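Local coordinates for DUF4627 domain-containing protein (Bacteroides thetaiotaomicron, PDB 3SEE) that is of unknown function but probably binds carbohydrate through a beta-sandwich domain resembling the galactose-binding fold, at residues A[96-101]-A[107-112]; A[172-175]-A[180-183]; A[23-26]-A[30-33]; A[45-50]-A[77-82]. All coordinates share one frame; numbering follows the deposited sequence.

Contact 1: A[96-101]-A[107-112]; sequences LTFYAK and TPVSVY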
loop_
_atom_site.group_PDB
_atom_site.type_symbol
_atom_site.label_atom_id
_atom_site.label_comp_id
_atom_site.label_asym_id
_atom_site.label_seq_id
_atom_site.Cartn_x
_atom_site.Cartn_y
_atom_site.Cartn_z
ATOM N N LEU A 96 -5.972 3.341 -8.139
ATOM C CA LEU A 96 -6.064 3.556 -6.705
ATOM C C LEU A 96 -5.890 5.039 -6.443
ATOM O O LEU A 96 -4.915 5.639 -6.895
ATOM C CB LEU A 96 -4.972 2.804 -5.956
ATOM C CG LEU A 96 -5.128 2.959 -4.408
ATOM C CD1 LEU A 96 -6.224 2.084 -3.830
ATOM C CD2 LEU A 96 -3.892 2.766 -3.605
ATOM N N THR A 97 -6.850 5.645 -5.768
ATOM C CA THR A 97 -6.848 7.086 -5.444
ATOM C C THR A 97 -7.116 7.262 -3.971
ATOM O O THR A 97 -7.899 6.497 -3.393
ATOM C CB THR A 97 -7.925 7.944 -6.182
ATOM O OG1 THR A 97 -9.236 7.699 -5.672
ATOM C CG2 THR A 97 -7.900 7.710 -7.674
ATOM N N PHE A 98 -6.516 8.281 -3.382
ATOM C CA PHE A 98 -6.863 8.689 -2.025
ATOM C C PHE A 98 -6.353 10.091 -1.786
ATOM O O PHE A 98 -5.723 10.680 -2.646
ATOM C CB PHE A 98 -6.350 7.710 -0.960
ATOM C CG PHE A 98 -4.864 7.476 -0.977
ATOM C CD1 PHE A 98 -4.314 6.498 -1.794
ATOM C CD2 PHE A 98 -4.010 8.206 -0.167
ATOM C CE1 PHE A 98 -2.951 6.262 -1.819
ATOM C CE2 PHE A 98 -2.651 7.956 -0.181
ATOM C CZ PHE A 98 -2.122 6.978 -1.005
ATOM N N TYR A 99 -6.690 10.663 -0.648
ATOM C CA TYR A 99 -6.185 11.964 -0.264
ATOM C C TYR A 99 -5.267 11.796 0.944
ATOM O O TYR A 99 -5.508 10.952 1.821
ATOM C CB TYR A 99 -7.325 12.945 0.047
ATOM C CG TYR A 99 -7.986 13.409 -1.224
ATOM C CD1 TYR A 99 -8.940 12.642 -1.853
ATOM C CD2 TYR A 99 -7.594 14.588 -1.837
ATOM C CE1 TYR A 99 -9.488 13.054 -3.091
ATOM C CE2 TYR A 99 -8.139 15.016 -3.038
ATOM C CZ TYR A 99 -9.077 14.241 -3.655
ATOM O OH TYR A 99 -9.630 14.643 -4.877
ATOM N N ALA A 100 -4.186 12.560 0.961
ATOM C CA ALA A 100 -3.196 12.508 2.007
ATOM C C ALA A 100 -2.805 13.906 2.424
ATOM O O ALA A 100 -2.825 14.829 1.628
ATOM C CB ALA A 100 -1.956 11.726 1.531
ATOM N N LYS A 101 -2.379 14.002 3.675
ATOM C CA LYS A 101 -1.973 15.261 4.313
ATOM C C LYS A 101 -0.697 14.970 5.096
ATOM O O LYS A 101 -0.698 14.009 5.861
ATOM C CB LYS A 101 -3.111 15.704 5.275
ATOM C CG LYS A 101 -3.121 17.177 5.672
ATOM C CD LYS A 101 -4.371 17.495 6.482
ATOM C CE LYS A 101 -4.166 18.667 7.430
ATOM N NZ LYS A 101 -3.404 18.290 8.646
ATOM N N THR A 107 7.045 15.119 2.282
ATOM C CA THR A 107 6.901 13.775 2.853
ATOM C C THR A 107 6.258 12.843 1.844
ATOM O O THR A 107 5.231 13.170 1.288
ATOM C CB THR A 107 6.016 13.831 4.106
ATOM O OG1 THR A 107 6.598 14.706 5.072
ATOM C CG2 THR A 107 5.895 12.461 4.768
ATOM N N PRO A 108 6.860 11.668 1.604
ATOM C CA PRO A 108 6.213 10.725 0.686
ATOM C C PRO A 108 5.119 9.882 1.307
ATOM O O PRO A 108 5.164 9.540 2.482
ATOM C CB PRO A 108 7.364 9.834 0.249
ATOM C CG PRO A 108 8.326 9.897 1.359
ATOM C CD PRO A 108 8.190 11.225 2.037
ATOM N N VAL A 109 4.161 9.517 0.469
ATOM C CA VAL A 109 3.190 8.485 0.777
ATOM C C VAL A 109 3.261 7.452 -0.338
ATOM O O VAL A 109 3.600 7.773 -1.473
ATOM C CB VAL A 109 1.787 9.089 0.930
ATOM C CG1 VAL A 109 1.279 9.709 -0.360
ATOM C CG2 VAL A 109 0.817 8.084 1.531
ATOM N N SER A 110 2.939 6.212 0.000
ATOM C CA SER A 110 3.266 5.079 -0.832
ATOM C C SER A 110 2.180 4.031 -0.828
ATOM O O SER A 110 1.370 3.956 0.092
ATOM C CB SER A 110 4.569 4.463 -0.350
ATOM O OG SER A 110 5.592 5.456 -0.213
ATOM N N VAL A 111 2.225 3.191 -1.847
ATOM C CA VAL A 111 1.234 2.152 -2.110
ATOM C C VAL A 111 1.920 0.905 -2.658
ATOM O O VAL A 111 2.839 1.033 -3.476
ATOM C CB VAL A 111 0.313 2.617 -3.266
ATOM C CG1 VAL A 111 -0.667 1.513 -3.679
ATOM C CG2 VAL A 111 -0.396 3.891 -2.877
ATOM N N TYR A 112 1.422 -0.281 -2.335
ATOM C CA TYR A 112 1.649 -1.479 -3.130
ATOM C C TYR A 112 0.418 -2.378 -2.964
ATOM O O TYR A 112 -0.403 -2.168 -2.063
ATOM C CB TYR A 112 2.967 -2.197 -2.784
ATOM C CG TYR A 112 3.111 -2.724 -1.374
ATOM C CD1 TYR A 112 2.490 -3.901 -0.981
ATOM C CD2 TYR A 112 3.843 -2.030 -0.427
ATOM C CE1 TYR A 112 2.619 -4.388 0.303
ATOM C CE2 TYR A 112 3.969 -2.507 0.871
ATOM C CZ TYR A 112 3.359 -3.696 1.227
ATOM O OH TYR A 112 3.459 -4.203 2.509
#
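Phe98 and Val111 meet where two beta-sheets face one another, and the ring of Phe98 touches two valines of the facing strand. Its CE1 lies 3.6 Å from Val111 CG2, a methyl placed in the ring plane and so at the edge. Farther round the same rim, CE2 comes within 3.9 Å of Val109 CG2, again near the plane, and CZ lies between the two methyls. The ring stands out across the gap because CG sits between the backbone N and the carbonyl carbon (chi1 57°). Cutting Phe98 back to an alanine is likely to open a gap in front of both valine methyls and take away the surface on which Val217, Ile203 and Val162 also pack.

Aliphatic contacts flank the ring. Leu96 and Val111 approach tip to tip, CD2 of the leucine resting 3.5 Å from CG1 of the valine; Val111 has two conformers, so its contacts with Phe98 and Leu96 belong to one of them, and this tight pair is doubtful. Near the other end, Ala100 CB is a looser 4.3 Å from Val109 CG1.

The strand axes come as near as 8.8 Å and run at 150° in roughly opposing directions. Interleaved hydrocarbon groups, rather than backbone pairing, fill this distance between strand 93-102 of the antiparallel sheet and strand 108-115 of the mixed sheet, the face-to-face packing that forms the core of a galactose-binding-like beta-sandwich.

Contact 2: A[172-175]-A[180-183]; sequences VNAI and SNPA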
loop_
_atom_site.group_PDB
_atom_site.type_symbol
_atom_site.label_atom_id
_atom_site.label_comp_id
_atom_site.label_asym_id
_atom_site.label_seq_id
_atom_site.Cartn_x
_atom_site.Cartn_y
_atom_site.Cartn_z
ATOM N N VAL A 172 4.983 -8.536 -10.586
ATOM C CA VAL A 172 6.409 -8.491 -10.370
ATOM C C VAL A 172 6.741 -9.329 -9.116
ATOM O O VAL A 172 5.965 -9.376 -8.161
ATOM C CB VAL A 172 6.888 -7.009 -10.363
ATOM C CG1 VAL A 172 6.222 -6.172 -9.278
ATOM C CG2 VAL A 172 8.393 -6.888 -10.322
ATOM N N ASN A 173 7.877 -10.016 -9.144
ATOM C CA ASN A 173 8.251 -10.978 -8.131
ATOM C C ASN A 173 9.129 -10.395 -7.030
ATOM O O ASN A 173 9.718 -11.133 -6.248
ATOM C CB ASN A 173 8.932 -12.199 -8.777
ATOM C CG ASN A 173 10.318 -11.871 -9.258
ATOM O OD1 ASN A 173 10.684 -10.696 -9.325
ATOM N ND2 ASN A 173 11.104 -12.880 -9.603
ATOM N N ALA A 174 9.166 -9.066 -6.913
ATOM C CA ALA A 174 9.953 -8.408 -5.869
ATOM C C ALA A 174 9.550 -6.960 -5.799
ATOM O O ALA A 174 9.022 -6.403 -6.759
ATOM C CB ALA A 174 11.462 -8.540 -6.136
ATOM N N ILE A 175 9.826 -6.347 -4.654
ATOM C CA ILE A 175 9.623 -4.928 -4.463
ATOM C C ILE A 175 10.877 -4.113 -4.779
ATOM O O ILE A 175 10.831 -2.892 -4.916
ATOM C CB ILE A 175 9.130 -4.653 -3.017
ATOM C CG1 ILE A 175 8.392 -3.319 -2.888
ATOM C CG2 ILE A 175 10.280 -4.756 -2.023
ATOM C CD1 ILE A 175 7.610 -3.165 -1.578
ATOM N N SER A 180 19.242 -3.602 -8.475
ATOM C CA SER A 180 19.649 -4.283 -7.252
ATOM C C SER A 180 19.395 -5.791 -7.280
ATOM O O SER A 180 19.891 -6.492 -6.407
ATOM C CB SER A 180 18.896 -3.715 -6.056
ATOM O OG SER A 180 17.564 -4.206 -6.023
ATOM N N ASN A 181 18.642 -6.284 -8.263
ATOM C CA ASN A 181 18.055 -7.620 -8.202
ATOM C C ASN A 181 18.024 -8.306 -9.553
ATOM O O ASN A 181 17.050 -8.223 -10.278
ATOM C CB ASN A 181 16.655 -7.557 -7.595
ATOM C CG ASN A 181 16.030 -8.910 -7.418
ATOM O OD1 ASN A 181 16.666 -9.951 -7.649
ATOM N ND2 ASN A 181 14.774 -8.913 -6.995
ATOM N N PRO A 182 19.091 -9.063 -9.880
ATOM C CA PRO A 182 19.115 -9.782 -11.162
ATOM C C PRO A 182 18.066 -10.857 -11.326
ATOM O O PRO A 182 17.874 -11.373 -12.419
ATOM C CB PRO A 182 20.515 -10.400 -11.200
ATOM C CG PRO A 182 21.350 -9.502 -10.349
ATOM C CD PRO A 182 20.414 -9.049 -9.232
ATOM N N ALA A 183 17.380 -11.202 -10.239
ATOM C CA ALA A 183 16.288 -12.180 -10.259
ATOM C C ALA A 183 14.908 -11.552 -10.455
ATOM O O ALA A 183 13.914 -12.268 -10.528
ATOM C CB ALA A 183 16.294 -13.014 -8.958
HETATM O O HOH W 1 12.930 -11.431 -7.045
#
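Atom ND2 of Asn181 is held by two groups while it lies against Ala174 on the facing limb of the loop: it donates to a bridging water 3.1 Å away and is hydrogen-bonded to Ser176 OG. The other end of the same amide makes an Asx turn, OD1 accepting from Ala183 N at 3.0 Å, with the donor well above the carbonyl plane and the bond bent (139°). Both atoms of the Asn181 amide are thus engaged, OD1 within its own segment and ND2 by Ser176 and the water. The bridging water passes a weak bond of 3.3 Å to the backbone O of Asn173.

A direct bond joins the limbs alongside. Asn173 ND2 donates to Ala183 O over 3.0 Å, almost straight at 177° and lying in the plane of its own amide, while OD1 accepts from Glu185 N. With an alanine in place of Asn173, Ala183 O and Glu185 N would probably both lose these partners, weakening the direct tie.

Together these bonds close the base of the long loop that links strands 170-172 and 186-188, neighbouring antiparallel strands that form a hairpin at the edge of their sheet. Beside the water bridge, Ala174 CB packs 3.4 Å from Asn181 ND2.

Contact 3: A[23-26]-A[30-33]; sequences NKVT and KATA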
loop_
_atom_site.group_PDB
_atom_site.type_symbol
_atom_site.label_atom_id
_atom_site.label_comp_id
_atom_site.label_asym_id
_atom_site.label_seq_id
_atom_site.Cartn_x
_atom_site.Cartn_y
_atom_site.Cartn_z
ATOM N N ASN A 23 -8.755 -2.480 14.372
ATOM C CA ASN A 23 -8.241 -3.848 14.230
ATOM C C ASN A 23 -6.815 -3.913 13.735
ATOM O O ASN A 23 -6.454 -3.408 12.697
ATOM C CB ASN A 23 -9.084 -4.709 13.329
ATOM C CG ASN A 23 -10.419 -5.054 13.941
ATOM O OD1 ASN A 23 -10.598 -5.029 15.170
ATOM N ND2 ASN A 23 -11.348 -5.409 13.093
ATOM N N LYS A 24 -6.000 -4.544 14.557
ATOM C CA LYS A 24 -4.615 -4.791 14.278
ATOM C C LYS A 24 -4.429 -6.262 13.987
ATOM O O LYS A 24 -5.007 -7.109 14.676
ATOM C CB LYS A 24 -3.825 -4.413 15.519
ATOM C CG LYS A 24 -2.379 -4.577 15.427
ATOM C CD LYS A 24 -1.703 -3.679 16.462
ATOM C CE LYS A 24 -0.350 -3.356 15.943
ATOM N NZ LYS A 24 0.610 -4.314 16.337
ATOM N N VAL A 25 -3.603 -6.584 13.002
ATOM C CA VAL A 25 -3.199 -7.957 12.764
ATOM C C VAL A 25 -1.693 -8.018 12.779
ATOM O O VAL A 25 -1.052 -6.997 12.503
ATOM C CB VAL A 25 -3.749 -8.536 11.431
ATOM C CG1 VAL A 25 -5.292 -8.567 11.440
ATOM C CG2 VAL A 25 -3.237 -7.766 10.224
ATOM N N THR A 26 -1.142 -9.208 13.021
ATOM C CA THR A 26 0.294 -9.410 12.954
ATOM C C THR A 26 0.748 -9.920 11.599
ATOM O O THR A 26 1.928 -9.902 11.308
ATOM C CB THR A 26 0.762 -10.350 14.057
ATOM O OG1 THR A 26 0.091 -11.585 13.885
ATOM C CG2 THR A 26 0.490 -9.746 15.443
ATOM N N LYS A 30 -4.169 -13.048 8.368
ATOM C CA LYS A 30 -5.188 -13.135 9.416
ATOM C C LYS A 30 -6.222 -12.042 9.349
ATOM O O LYS A 30 -7.155 -12.054 10.134
ATOM C CB LYS A 30 -4.502 -13.070 10.783
ATOM C CG LYS A 30 -3.501 -14.189 11.038
ATOM C CD LYS A 30 -2.691 -13.869 12.312
ATOM C CE LYS A 30 -1.542 -14.796 12.547
ATOM N NZ LYS A 30 -2.065 -16.129 12.852
ATOM N N ALA A 31 -6.082 -11.109 8.412
ATOM C CA ALA A 31 -7.024 -10.005 8.324
ATOM C C ALA A 31 -8.355 -10.450 7.728
ATOM O O ALA A 31 -8.382 -11.238 6.791
ATOM C CB ALA A 31 -6.447 -8.893 7.464
ATOM N N THR A 32 -9.448 -9.928 8.262
ATOM C CA THR A 32 -10.769 -10.095 7.673
ATOM C C THR A 32 -10.857 -9.201 6.448
ATOM O O THR A 32 -10.547 -8.010 6.506
ATOM C CB THR A 32 -11.847 -9.659 8.680
ATOM O OG1 THR A 32 -11.667 -10.404 9.891
ATOM C CG2 THR A 32 -13.248 -9.877 8.106
ATOM N N ALA A 33 -11.263 -9.770 5.323
ATOM C CA ALA A 33 -11.383 -9.009 4.099
ATOM C C ALA A 33 -12.510 -8.010 4.172
ATOM O O ALA A 33 -13.457 -8.163 4.933
ATOM C CB ALA A 33 -11.570 -9.937 2.908
#
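Val25 lays its CG1 methyl over the backbone of Ala31, 3.8 Å from that residue's CA and 4.0 Å from its N, with the Lys30 carbonyl carbon only slightly farther away. The methyl is directed there by the first torsion, which sets CG1 opposite the carbonyl carbon and next to the backbone N (chi1 -62°). Ala31 adds its own CB at 4.2 Å from Val25 CG1, so one valine branch meets main chain and methyl together in a small apolar patch.

At the outer end the contact is looser and of mixed character. Thr26 and Lys30 cross obliquely, the threonine OG1 touching the aliphatic part of the lysine at CE, 3.8 Å away, and lying near CD as well. The lysine chain runs extended until its last torsion, where it bends (chi4 -67°). This is van der Waals contact of a hydroxyl with methylenes, at an exposed margin of the protein.

The two segments are the limbs of a short excursion. The short, weakly bonded strand 24-25 pairs in parallel with strand 36-40 at the edge of the mixed sheet, and residues 30-33 lead the chain back toward that partner. Val25 and Ala31 both rest on Phe37 of strand 36-40, and Ala31 O is hydrogen-bonded to Arg84 on the next strand, 79-85.

Contact 4: A[45-50]-A[77-82]; sequences GVTTIA and YKAFLG. With NA (sodium ion), chain B.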
loop_
_atom_site.group_PDB
_atom_site.type_symbol
_atom_site.label_atom_id
_atom_site.label_comp_id
_atom_site.label_asym_id
_atom_site.label_seq_id
_atom_site.Cartn_x
_atom_site.Cartn_y
_atom_site.Cartn_z
ATOM N N GLY A 45 7.132 1.720 20.001
ATOM C CA GLY A 45 7.528 3.113 20.053
ATOM C C GLY A 45 7.958 3.735 18.749
ATOM O O GLY A 45 8.106 4.956 18.674
ATOM N N VAL A 46 8.139 2.942 17.690
ATOM C CA VAL A 46 8.624 3.469 16.412
ATOM C C VAL A 46 7.557 4.267 15.658
ATOM O O VAL A 46 7.824 5.388 15.202
ATOM C CB VAL A 46 9.171 2.321 15.543
ATOM C CG1 VAL A 46 9.433 2.779 14.085
ATOM C CG2 VAL A 46 10.489 1.760 16.149
ATOM N N THR A 47 6.361 3.700 15.517
ATOM C CA THR A 47 5.287 4.374 14.807
ATOM C C THR A 47 3.958 4.084 15.490
ATOM O O THR A 47 3.813 3.102 16.231
ATOM C CB THR A 47 5.291 4.010 13.285
ATOM O OG1 THR A 47 4.211 4.687 12.614
ATOM C CG2 THR A 47 5.178 2.517 13.063
ATOM N N THR A 48 2.991 4.958 15.254
ATOM C CA THR A 48 1.619 4.725 15.688
ATOM C C THR A 48 0.716 4.974 14.501
ATOM O O THR A 48 0.801 6.031 13.866
ATOM C CB THR A 48 1.239 5.675 16.826
ATOM O OG1 THR A 48 2.101 5.394 17.940
ATOM C CG2 THR A 48 -0.229 5.523 17.256
ATOM N N ILE A 49 -0.127 3.994 14.189
ATOM C CA ILE A 49 -1.118 4.108 13.135
ATOM C C ILE A 49 -2.477 4.028 13.815
ATOM O O ILE A 49 -2.757 3.026 14.479
ATOM C CB ILE A 49 -0.947 2.981 12.086
ATOM C CG1 ILE A 49 0.425 3.071 11.423
ATOM C CG2 ILE A 49 -2.052 3.055 11.037
ATOM C CD1 ILE A 49 0.766 1.962 10.439
ATOM N N ALA A 50 -3.309 5.048 13.636
ATOM C CA ALA A 50 -4.556 5.133 14.360
ATOM C C ALA A 50 -5.586 5.943 13.602
ATOM O O ALA A 50 -5.252 6.845 12.820
ATOM C CB ALA A 50 -4.358 5.749 15.768
ATOM N N TYR A 77 7.180 -4.071 4.890
ATOM C CA TYR A 77 6.404 -5.245 5.286
ATOM C C TYR A 77 6.003 -5.228 6.761
ATOM O O TYR A 77 5.389 -6.181 7.237
ATOM C CB TYR A 77 7.139 -6.552 4.920
ATOM C CG TYR A 77 8.479 -6.732 5.580
ATOM C CD1 TYR A 77 8.617 -7.367 6.809
ATOM C CD2 TYR A 77 9.625 -6.290 4.967
ATOM C CE1 TYR A 77 9.870 -7.533 7.406
ATOM C CE2 TYR A 77 10.878 -6.449 5.555
ATOM C CZ TYR A 77 10.996 -7.071 6.770
ATOM O OH TYR A 77 12.252 -7.238 7.362
ATOM N N LYS A 78 6.359 -4.170 7.487
ATOM C CA LYS A 78 6.065 -4.095 8.921
ATOM C C LYS A 78 4.976 -3.107 9.310
ATOM O O LYS A 78 4.240 -3.383 10.240
ATOM C CB LYS A 78 7.311 -3.779 9.739
ATOM C CG LYS A 78 8.402 -4.831 9.641
ATOM C CD LYS A 78 9.540 -4.506 10.599
ATOM C CE LYS A 78 10.705 -5.416 10.363
ATOM N NZ LYS A 78 11.820 -5.060 11.316
ATOM N N ALA A 79 4.907 -1.935 8.667
ATOM C CA ALA A 79 4.012 -0.866 9.147
ATOM C C ALA A 79 3.240 -0.265 7.973
ATOM O O ALA A 79 3.820 0.412 7.106
ATOM C CB ALA A 79 4.807 0.207 9.873
ATOM N N PHE A 80 1.929 -0.468 7.965
ATOM C CA PHE A 80 1.092 0.044 6.906
ATOM C C PHE A 80 -0.379 -0.076 7.282
ATOM O O PHE A 80 -0.739 -0.841 8.177
ATOM C CB PHE A 80 1.373 -0.640 5.543
ATOM C CG PHE A 80 1.268 -2.127 5.549
ATOM C CD1 PHE A 80 2.373 -2.923 5.808
ATOM C CD2 PHE A 80 0.091 -2.748 5.181
ATOM C CE1 PHE A 80 2.275 -4.314 5.747
ATOM C CE2 PHE A 80 0.006 -4.134 5.127
ATOM C CZ PHE A 80 1.093 -4.905 5.395
ATOM N N LEU A 81 -1.210 0.695 6.574
ATOM C CA LEU A 81 -2.645 0.556 6.567
ATOM C C LEU A 81 -3.026 -0.387 5.440
ATOM O O LEU A 81 -2.600 -0.171 4.315
ATOM C CB LEU A 81 -3.237 1.940 6.346
ATOM C CG LEU A 81 -4.747 2.006 6.141
ATOM C CD1 LEU A 81 -5.501 1.623 7.423
ATOM C CD2 LEU A 81 -5.170 3.380 5.613
ATOM N N GLY A 82 -3.782 -1.423 5.754
ATOM C CA GLY A 82 -4.098 -2.422 4.756
ATOM C C GLY A 82 -5.575 -2.724 4.585
ATOM O O GLY A 82 -6.374 -2.533 5.510
HETATM NA NA NA B . 3.405 3.494 18.535
HETATM O O HOH W 2 5.116 5.243 18.437
HETATM O O HOH W 3 3.412 3.750 20.871
#
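Ile49 and Ala79 face each other across the interior of the beta-sandwich, one on strand 48-53 at the border of the antiparallel sheet, the other at the start of strand 79-85 in the mixed sheet. Van der Waals packing of methyl groups, partly against main chain, carries the contact. Ile49 CD1, pushed forward by an extended second torsion (chi2 176°), meets backbone more than side chain: it is 3.7 Å from Phe80 N and 3.9 Å from Phe80 O, while Ala79 CB is 4.4 Å away. A second methyl pair, Thr47 CG2 and Ala79 CB, lies 4.0 Å apart in one of the two conformers of the threonine. Ile38 and Ile65 extend the apolar surroundings of Ile49.

Polar bonds engage Thr47. In the conformer described, its OG1 has Asn67 OD1 and Asp66 O as hydrogen-bond partners, consistent with its methyl facing the other sheet. Its backbone O has two partners, Asn40 ND2 and a sodium ion.

Metal coordination lies beyond the packed methyls, where strand 48-53 begins. Consecutive residues supply the protein ligands, one through main chain and one through side chain, and two waters join them: the sodium ion is 2.4 Å from both Thr47 O and Thr48 OG1.

Along the chain the order is contact 3, contact 4, contact 1, contact 2, each closing before the next opens. Contacts 4 and 1, with centres about 14 Å apart, both span the two sheets of the sandwich and touch through Tyr112 OH and Phe80 CE1, 3.4 Å apart. Contact 3 lies about 13 Å from contact 4, centre to centre, at the edge of the mixed sheet that 79-85 and 108-115 also enter. Contact 2 is peripheral, about 23 Å from contact 1 and 27 Å from contact 3 between centres, yet Ile175 packs on Tyr112. Here apolar packing joins the two sheets in contacts 1 and 4, whereas contact 2 is a polar loop closure and contact 3 a small edge patch.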